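PDB 2F3O: pyruvate formate-lyase 2 from Archaeoglobus fulgidus, which is a glycyl radical enzyme of unknown function, related to pyruvate formate-lyase and glycerol dehydratase and probably a lyase. Local coordinates for residues S143-E149 with D440-N445; G539-V543 with L607-C611; A558-Y563 with K581-L586. All coordinates share one frame. Residues are numbered along the deposited sequence.

Interaction 1: residues S143-E149 with D440-N445; sequences SVFVLTE and DAALIN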
loop_
_atom_site.group_PDB
_atom_site.type_symbol
_atom_site.label_atom_id
_atom_site.label_comp_id
_atom_site.label_asym_id
_atom_site.label_seq_id
_atom_site.Cartn_x
_atom_site.Cartn_y
_atom_site.Cartn_z
ATOM N N SER A 143 33.750 -16.929 -18.309
ATOM C CA SER A 143 33.281 -17.499 -19.562
ATOM C C SER A 143 31.837 -17.185 -19.932
ATOM O O SER A 143 31.488 -17.202 -21.116
ATOM C CB SER A 143 33.455 -19.010 -19.516
ATOM O OG SER A 143 32.984 -19.524 -18.291
ATOM N N VAL A 144 30.988 -16.922 -18.933
ATOM C CA VAL A 144 29.544 -16.795 -19.201
ATOM C C VAL A 144 28.981 -15.356 -19.031
ATOM O O VAL A 144 28.238 -14.856 -19.874
ATOM C CB VAL A 144 28.723 -17.949 -18.517
ATOM C CG1 VAL A 144 29.110 -18.109 -17.074
ATOM C CG2 VAL A 144 27.227 -17.771 -18.689
ATOM N N PHE A 145 29.363 -14.678 -17.961
ATOM C CA PHE A 145 28.943 -13.284 -17.776
ATOM C C PHE A 145 29.914 -12.537 -16.887
ATOM O O PHE A 145 30.646 -13.154 -16.105
ATOM C CB PHE A 145 27.512 -13.186 -17.181
ATOM C CG PHE A 145 27.239 -14.142 -16.034
ATOM C CD1 PHE A 145 27.717 -13.886 -14.752
ATOM C CD2 PHE A 145 26.478 -15.275 -16.233
ATOM C CE1 PHE A 145 27.474 -14.764 -13.709
ATOM C CE2 PHE A 145 26.213 -16.152 -15.181
ATOM C CZ PHE A 145 26.711 -15.888 -13.928
ATOM N N VAL A 146 29.906 -11.217 -16.953
ATOM C CA VAL A 146 30.481 -10.475 -15.824
ATOM C C VAL A 146 29.440 -9.595 -15.126
ATOM O O VAL A 146 28.564 -9.018 -15.770
ATOM C CB VAL A 146 31.852 -9.763 -16.165
ATOM C CG1 VAL A 146 32.025 -9.569 -17.654
ATOM C CG2 VAL A 146 32.039 -8.463 -15.401
ATOM N N LEU A 147 29.515 -9.567 -13.799
ATOM C CA LEU A 147 28.626 -8.791 -12.943
ATOM C C LEU A 147 29.406 -7.638 -12.322
ATOM O O LEU A 147 30.273 -7.858 -11.482
ATOM C CB LEU A 147 28.129 -9.696 -11.816
ATOM C CG LEU A 147 26.800 -10.460 -11.850
ATOM C CD1 LEU A 147 26.280 -10.675 -13.236
ATOM C CD2 LEU A 147 26.960 -11.778 -11.098
ATOM N N THR A 148 29.099 -6.411 -12.710
ATOM C CA THR A 148 29.926 -5.299 -12.285
ATOM C C THR A 148 29.517 -4.674 -10.978
ATOM O O THR A 148 30.237 -3.843 -10.459
ATOM C CB THR A 148 29.865 -4.157 -13.251
ATOM O OG1 THR A 148 28.611 -3.509 -13.075
ATOM C CG2 THR A 148 29.992 -4.662 -14.659
ATOM N N GLU A 149 28.368 -5.046 -10.428
ATOM C CA GLU A 149 27.892 -4.379 -9.201
ATOM C C GLU A 149 28.646 -4.787 -7.950
ATOM O O GLU A 149 28.345 -4.301 -6.875
ATOM C CB GLU A 149 26.397 -4.574 -9.010
ATOM C CG GLU A 149 25.571 -3.865 -10.050
ATOM C CD GLU A 149 24.136 -4.331 -10.061
ATOM O OE1 GLU A 149 23.239 -3.509 -10.339
ATOM O OE2 GLU A 149 23.898 -5.522 -9.791
ATOM N N ASP A 440 25.322 -0.485 -16.528
ATOM C CA ASP A 440 26.187 -1.587 -16.939
ATOM C C ASP A 440 26.278 -2.591 -15.822
ATOM O O ASP A 440 27.354 -2.829 -15.302
ATOM C CB ASP A 440 27.593 -1.110 -17.294
ATOM C CG ASP A 440 28.313 -2.072 -18.232
ATOM O OD1 ASP A 440 27.655 -2.962 -18.796
ATOM O OD2 ASP A 440 29.539 -1.947 -18.410
ATOM N N ALA A 441 25.152 -3.177 -15.449
ATOM C CA ALA A 441 25.132 -4.002 -14.256
ATOM C C ALA A 441 25.663 -5.388 -14.548
ATOM O O ALA A 441 26.279 -6.018 -13.677
ATOM C CB ALA A 441 23.761 -4.073 -13.692
ATOM N N ALA A 442 25.415 -5.851 -15.771
ATOM C CA ALA A 442 26.045 -7.069 -16.277
ATOM C C ALA A 442 26.254 -7.028 -17.769
ATOM O O ALA A 442 25.640 -6.240 -18.491
ATOM C CB ALA A 442 25.243 -8.304 -15.912
ATOM N N LEU A 443 27.147 -7.905 -18.209
ATOM C CA LEU A 443 27.391 -8.191 -19.632
ATOM C C LEU A 443 27.294 -9.706 -19.811
ATOM O O LEU A 443 27.893 -10.461 -19.053
ATOM C CB LEU A 443 28.781 -7.672 -20.036
ATOM C CG LEU A 443 28.960 -6.142 -19.929
ATOM C CD1 LEU A 443 30.059 -5.765 -18.939
ATOM C CD2 LEU A 443 29.168 -5.497 -21.298
ATOM N N ILE A 444 26.518 -10.163 -20.778
ATOM C CA ILE A 444 26.275 -11.598 -20.919
ATOM C C ILE A 444 26.783 -12.168 -22.238
ATOM O O ILE A 444 26.472 -11.657 -23.318
ATOM C CB ILE A 444 24.782 -11.900 -20.803
ATOM C CG1 ILE A 444 24.306 -11.606 -19.388
ATOM C CG2 ILE A 444 24.479 -13.338 -21.181
ATOM C CD1 ILE A 444 22.824 -11.467 -19.298
ATOM N N ASN A 445 27.576 -13.229 -22.137
ATOM C CA ASN A 445 28.058 -13.958 -23.300
ATOM C C ASN A 445 26.967 -14.851 -23.828
ATOM O O ASN A 445 26.812 -15.971 -23.347
ATOM C CB ASN A 445 29.245 -14.830 -22.890
ATOM C CG ASN A 445 29.919 -15.494 -24.058
ATOM O OD1 ASN A 445 29.581 -15.229 -25.223
ATOM N ND2 ASN A 445 30.886 -16.367 -23.761
#
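Two antiparallel strands meet at one edge of a mixed sheet that fits one half of the alpha/beta barrel of glycyl radical enzymes: Phe-145 to Leu-147 is an outermost strand of that sheet within this chain, and Ala-442 to Asn-445 lies inside it. Their axes approach to 4.8 Å. Phe-145, Leu-147, Ala-442 and Ile-444 share a face; Phe-145 and Leu-147 meet helix 133-140, and Phe-145 and Ile-444 meet helix 477-508. Ala-442, with only a methyl, leaves a shallow gap that Leu-147 CD1 enters, 3.7 Å from Ala-442 CB, while Phe-145 CB rests 4.2 Å from Ile-444 CG1 and its ring swings off. The other face carries Val-146 beside Leu-443, CG1 to CB 4.4 Å. Between the faces run Val-146 N to Leu-443 O and Leu-443 N to Val-146 O, both 3.0 Å, flanked by Asn-445 N to Val-144 O (2.9 Å) and Thr-148 N to Ala-441 O (3.0 Å). Side chains close both ends: Asn-445 ND2 donates to Ser-143 O at 2.8 Å, and Thr-148 OG1 to Asp-440 O at 2.6 Å.

Interaction 2: residues G539-V543 with L607-C611; sequences GIQAV and LEWYC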
loop_
_atom_site.group_PDB
_atom_site.type_symbol
_atom_site.label_atom_id
_atom_site.label_comp_id
_atom_site.label_asym_id
_atom_site.label_seq_id
_atom_site.Cartn_x
_atom_site.Cartn_y
_atom_site.Cartn_z
ATOM N N GLY A 539 20.383 -2.375 -16.092
ATOM C CA GLY A 539 20.805 -2.608 -17.476
ATOM C C GLY A 539 21.703 -3.808 -17.657
ATOM O O GLY A 539 22.809 -3.831 -17.139
ATOM N N ILE A 540 21.242 -4.832 -18.362
ATOM C CA ILE A 540 22.142 -5.951 -18.662
ATOM C C ILE A 540 22.324 -6.155 -20.162
ATOM O O ILE A 540 21.406 -5.905 -20.933
ATOM C CB ILE A 540 21.753 -7.267 -17.946
ATOM C CG1 ILE A 540 20.359 -7.715 -18.347
ATOM C CG2 ILE A 540 21.848 -7.117 -16.436
ATOM C CD1 ILE A 540 19.895 -8.929 -17.593
ATOM N N GLN A 541 23.534 -6.550 -20.570
ATOM C CA GLN A 541 23.961 -6.479 -21.995
ATOM C C GLN A 541 24.232 -7.796 -22.673
ATOM O O GLN A 541 24.864 -8.676 -22.102
ATOM C CB GLN A 541 25.234 -5.664 -22.148
ATOM C CG GLN A 541 25.030 -4.189 -22.169
ATOM C CD GLN A 541 24.315 -3.649 -20.940
ATOM O OE1 GLN A 541 23.122 -3.373 -20.992
ATOM N NE2 GLN A 541 25.023 -3.535 -19.830
ATOM N N ALA A 542 23.781 -7.908 -23.916
ATOM C CA ALA A 542 24.070 -9.085 -24.729
ATOM C C ALA A 542 25.363 -8.901 -25.509
ATOM O O ALA A 542 25.530 -7.938 -26.249
ATOM C CB ALA A 542 22.943 -9.356 -25.671
ATOM N N VAL A 543 26.299 -9.811 -25.326
ATOM C CA VAL A 543 27.431 -9.837 -26.222
ATOM C C VAL A 543 27.512 -11.151 -27.012
ATOM O O VAL A 543 27.306 -12.256 -26.469
ATOM C CB VAL A 543 28.764 -9.371 -25.549
ATOM C CG1 VAL A 543 28.575 -9.062 -24.075
ATOM C CG2 VAL A 543 29.890 -10.352 -25.780
ATOM N N LEU A 607 18.328 -11.393 -30.714
ATOM C CA LEU A 607 18.203 -10.207 -29.874
ATOM C C LEU A 607 16.813 -10.088 -29.265
ATOM O O LEU A 607 16.712 -9.850 -28.080
ATOM C CB LEU A 607 18.597 -8.922 -30.602
ATOM C CG LEU A 607 18.980 -7.782 -29.650
ATOM C CD1 LEU A 607 20.190 -8.160 -28.827
ATOM C CD2 LEU A 607 19.223 -6.477 -30.387
ATOM N N GLU A 608 15.758 -10.312 -30.047
ATOM C CA GLU A 608 14.382 -10.255 -29.515
ATOM C C GLU A 608 14.117 -11.256 -28.391
ATOM O O GLU A 608 13.464 -10.920 -27.394
ATOM C CB GLU A 608 13.357 -10.468 -30.615
ATOM C CG GLU A 608 13.116 -9.273 -31.480
ATOM C CD GLU A 608 12.258 -9.631 -32.671
ATOM O OE1 GLU A 608 12.281 -10.823 -33.074
ATOM O OE2 GLU A 608 11.559 -8.736 -33.203
ATOM N N TRP A 609 14.633 -12.469 -28.554
ATOM C CA TRP A 609 14.544 -13.470 -27.511
ATOM C C TRP A 609 15.219 -12.979 -26.251
ATOM O O TRP A 609 14.620 -13.038 -25.179
ATOM C CB TRP A 609 15.268 -14.732 -27.922
ATOM C CG TRP A 609 14.603 -15.536 -28.961
ATOM C CD1 TRP A 609 13.478 -15.218 -29.672
ATOM C CD2 TRP A 609 15.053 -16.790 -29.458
ATOM N NE1 TRP A 609 13.195 -16.210 -30.569
ATOM C CE2 TRP A 609 14.146 -17.192 -30.455
ATOM C CE3 TRP A 609 16.140 -17.616 -29.156
ATOM C CZ2 TRP A 609 14.279 -18.403 -31.142
ATOM C CZ3 TRP A 609 16.278 -18.811 -29.837
ATOM C CH2 TRP A 609 15.354 -19.192 -30.826
ATOM N N TYR A 610 16.467 -12.512 -26.391
ATOM C CA TYR A 610 17.234 -11.911 -25.287
ATOM C C TYR A 610 16.470 -10.769 -24.591
ATOM O O TYR A 610 16.327 -10.759 -23.362
ATOM C CB TYR A 610 18.592 -11.381 -25.779
ATOM C CG TYR A 610 19.365 -10.692 -24.685
ATOM C CD1 TYR A 610 20.032 -11.441 -23.726
ATOM C CD2 TYR A 610 19.404 -9.298 -24.589
ATOM C CE1 TYR A 610 20.724 -10.838 -22.700
ATOM C CE2 TYR A 610 20.084 -8.677 -23.554
ATOM C CZ TYR A 610 20.751 -9.457 -22.614
ATOM O OH TYR A 610 21.448 -8.876 -21.578
ATOM N N CYS A 611 16.000 -9.816 -25.394
ATOM C CA CYS A 611 15.270 -8.648 -24.911
ATOM C C CYS A 611 14.018 -8.985 -24.116
ATOM O O CYS A 611 13.770 -8.408 -23.061
ATOM C CB CYS A 611 14.876 -7.758 -26.081
ATOM S SG CYS A 611 16.278 -6.915 -26.757
#
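Helix 597-615 covers an inner strand of the half-barrel sheet, the helix-on-strand packing of an alpha/beta barrel: it runs roughly antiparallel to strand 535-543, the local axes 9.9 Å apart at 156°. Start at Leu-607, within the helix. Its CA-CB bond points sideways, but the side chain bends back so that CD1 comes 4.4 Å from Ala-542 CB, a light touch. Glu-608 and Trp-609 come next on the turn and face elsewhere; the carboxylate of Glu-608 bonds Ser-681, and the indole of Trp-609 makes a cation-pi contact with Arg-484. Tyr-610 then brings the helix back to the sheet and supplies most of the contact. Its t rotamer (chi1 177°) sends the ring out across the gap, where the methyl of Ala-542 sits over one face in a CH-pi contact, CB 3.6 Å from the ring centroid and only 10° off its normal. Val-491 and Ile-444 also touch this side chain, so the tyrosine is wedged between helix 477-508 and the sheet. At the tip of the ring, Tyr-610 OH lies 3.6 Å from Ile-540 CG1 and gives a weak hydrogen bond to Ile-540 O at 3.0 Å.

Interaction 3: residues A558-Y563 with K581-L586; sequences ALNAGY and KLHKLL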
loop_
_atom_site.group_PDB
_atom_site.type_symbol
_atom_site.label_atom_id
_atom_site.label_comp_id
_atom_site.label_asym_id
_atom_site.label_seq_id
_atom_site.Cartn_x
_atom_site.Cartn_y
_atom_site.Cartn_z
ATOM N N ALA A 558 24.163 -26.153 -43.755
ATOM C CA ALA A 558 25.013 -27.341 -43.625
ATOM C C ALA A 558 24.219 -28.623 -43.377
ATOM O O ALA A 558 24.629 -29.716 -43.779
ATOM C CB ALA A 558 26.049 -27.148 -42.532
ATOM N N LEU A 559 23.096 -28.491 -42.687
ATOM C CA LEU A 559 22.195 -29.611 -42.522
ATOM C C LEU A 559 21.524 -29.834 -43.863
ATOM O O LEU A 559 21.610 -30.927 -44.421
ATOM C CB LEU A 559 21.143 -29.313 -41.456
ATOM C CG LEU A 559 21.596 -29.203 -40.000
ATOM C CD1 LEU A 559 20.399 -28.861 -39.134
ATOM C CD2 LEU A 559 22.273 -30.475 -39.522
ATOM N N ASN A 560 20.894 -28.763 -44.355
ATOM C CA ASN A 560 20.184 -28.689 -45.633
ATOM C C ASN A 560 20.839 -29.518 -46.728
ATOM O O ASN A 560 20.268 -30.497 -47.216
ATOM C CB ASN A 560 20.130 -27.228 -46.092
ATOM C CG ASN A 560 18.790 -26.838 -46.677
ATOM O OD1 ASN A 560 18.055 -26.032 -46.089
ATOM N ND2 ASN A 560 18.459 -27.405 -47.842
ATOM N N ALA A 561 22.055 -29.125 -47.089
ATOM C CA ALA A 561 22.877 -29.941 -47.949
ATOM C C ALA A 561 23.807 -30.813 -47.095
ATOM O O ALA A 561 24.868 -30.360 -46.684
ATOM C CB ALA A 561 23.668 -29.058 -48.914
ATOM N N GLY A 562 23.387 -32.040 -46.785
ATOM C CA GLY A 562 24.325 -33.078 -46.327
ATOM C C GLY A 562 24.473 -33.501 -44.864
ATOM O O GLY A 562 24.079 -34.615 -44.492
ATOM N N TYR A 563 25.065 -32.632 -44.040
ATOM C CA TYR A 563 25.577 -33.024 -42.722
ATOM C C TYR A 563 24.485 -33.163 -41.666
ATOM O O TYR A 563 23.354 -32.705 -41.845
ATOM C CB TYR A 563 26.627 -32.028 -42.220
ATOM C CG TYR A 563 27.822 -31.781 -43.137
ATOM C CD1 TYR A 563 27.731 -30.924 -44.240
ATOM C CD2 TYR A 563 29.066 -32.363 -42.870
ATOM C CE1 TYR A 563 28.828 -30.690 -45.075
ATOM C CE2 TYR A 563 30.177 -32.126 -43.703
ATOM C CZ TYR A 563 30.045 -31.283 -44.800
ATOM O OH TYR A 563 31.124 -31.037 -45.625
ATOM N N LYS A 581 36.737 -29.710 -44.247
ATOM C CA LYS A 581 35.839 -29.491 -45.386
ATOM C C LYS A 581 34.617 -28.682 -44.961
ATOM O O LYS A 581 34.343 -27.617 -45.520
ATOM C CB LYS A 581 35.385 -30.810 -46.025
ATOM C CG LYS A 581 34.357 -30.611 -47.143
ATOM C CD LYS A 581 34.886 -30.996 -48.505
ATOM C CE LYS A 581 34.325 -32.352 -48.919
ATOM N NZ LYS A 581 35.050 -32.942 -50.078
ATOM N N LEU A 582 33.906 -29.214 -43.964
ATOM C CA LEU A 582 32.696 -28.607 -43.395
ATOM C C LEU A 582 32.930 -27.179 -42.937
ATOM O O LEU A 582 32.104 -26.296 -43.172
ATOM C CB LEU A 582 32.227 -29.432 -42.196
ATOM C CG LEU A 582 31.125 -28.863 -41.300
ATOM C CD1 LEU A 582 29.805 -28.690 -42.052
ATOM C CD2 LEU A 582 30.940 -29.751 -40.084
ATOM N N HIS A 583 34.078 -26.979 -42.299
ATOM C CA HIS A 583 34.506 -25.694 -41.777
ATOM C C HIS A 583 34.545 -24.600 -42.842
ATOM O O HIS A 583 34.179 -23.455 -42.570
ATOM C CB HIS A 583 35.870 -25.878 -41.114
ATOM C CG HIS A 583 36.453 -24.621 -40.558
ATOM N ND1 HIS A 583 35.681 -23.564 -40.126
ATOM C CD2 HIS A 583 37.741 -24.263 -40.340
ATOM C CE1 HIS A 583 36.467 -22.600 -39.687
ATOM N NE2 HIS A 583 37.722 -23.002 -39.799
ATOM N N LYS A 584 34.972 -24.968 -44.051
ATOM C CA LYS A 584 35.014 -24.046 -45.180
ATOM C C LYS A 584 33.617 -23.714 -45.674
ATOM O O LYS A 584 33.389 -22.633 -46.176
ATOM C CB LYS A 584 35.872 -24.602 -46.334
ATOM C CG LYS A 584 37.380 -24.717 -46.016
ATOM C CD LYS A 584 38.309 -24.559 -47.239
ATOM C CE LYS A 584 39.742 -24.931 -46.858
ATOM N NZ LYS A 584 40.779 -24.182 -47.614
ATOM N N LEU A 585 32.688 -24.649 -45.531
ATOM C CA LEU A 585 31.298 -24.400 -45.898
ATOM C C LEU A 585 30.632 -23.483 -44.877
ATOM O O LEU A 585 29.862 -22.600 -45.251
ATOM C CB LEU A 585 30.526 -25.719 -46.021
ATOM C CG LEU A 585 29.020 -25.739 -45.732
ATOM C CD1 LEU A 585 28.197 -25.298 -46.931
ATOM C CD2 LEU A 585 28.608 -27.116 -45.316
ATOM N N LEU A 586 30.948 -23.691 -43.597
ATOM C CA LEU A 586 30.448 -22.840 -42.518
ATOM C C LEU A 586 30.920 -21.402 -42.674
ATOM O O LEU A 586 30.128 -20.471 -42.542
ATOM C CB LEU A 586 30.908 -23.365 -41.166
ATOM C CG LEU A 586 30.371 -24.735 -40.771
ATOM C CD1 LEU A 586 30.872 -25.113 -39.395
ATOM C CD2 LEU A 586 28.856 -24.764 -40.821
#
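A Schellman motif ends helix 545-560, and Tyr-563, whose N closes that motif, lays its ring against helix 580-588. The closure itself is backbone work: Tyr-563 N bonds Ala-558 O at 3.0 Å and Gly-562 N reaches back to Leu-559 O. Gly-562 is the C-prime residue, with phi at 103°; at its backbone angles a CB would be jammed against the preceding carbonyl oxygen. Both Ala-558, in the helix, and Tyr-563, after it, point their CA-CB bonds toward helix 580-588. Here, in a peripheral part of the glycyl radical enzyme fold, the end of one helix and the turn after it pack on another helix, the contact's centre about 40 Å from the centre of the chain. Leu-582, which also meets Ala-571 of helix 565-573, covers one face of the ring: its CD1 stands 3.5 Å from the Tyr-563 centroid, 2° off the normal, as a CH-pi contact. One turn on, Leu-585 CD2 touches both Tyr-563 CE1 (3.6 Å) and Ala-558 CB (3.8 Å). That same Ala-558 CB also lies 4.1 Å from Leu-582 CD1 and 4.1 Å from Leu-586 CD2, its small methyl set among three leucines. At the outer edge of the contact, Tyr-563 OH lies 3.6 Å from Lys-581 CG.

How the interactions relate
Interactions 1 and 2 share one sheet, their centres 12 Å apart, because strands 435-445 and 535-543 are neighbours in it. A probable hydrogen bond runs from Ile-444 N to Gln-541 O (2.6 Å). A second probable one joins Val-543 N to Ile-444 O (2.7 Å). Ile-444 CD1 also packs 3.7 Å from Tyr-610 OH. A bound glycerol, probably from the crystallisation liquor, lies beside this sheet: Asp-440 of interaction 1 bonds it and also bonds Gln-541 of interaction 2. Interaction 3 stands apart, its centre 29 Å from that of interaction 2 and 33 Å from that of interaction 1. In sequence, however, it is nested between the two segments of interaction 2, on the helical excursion linking strand to helix.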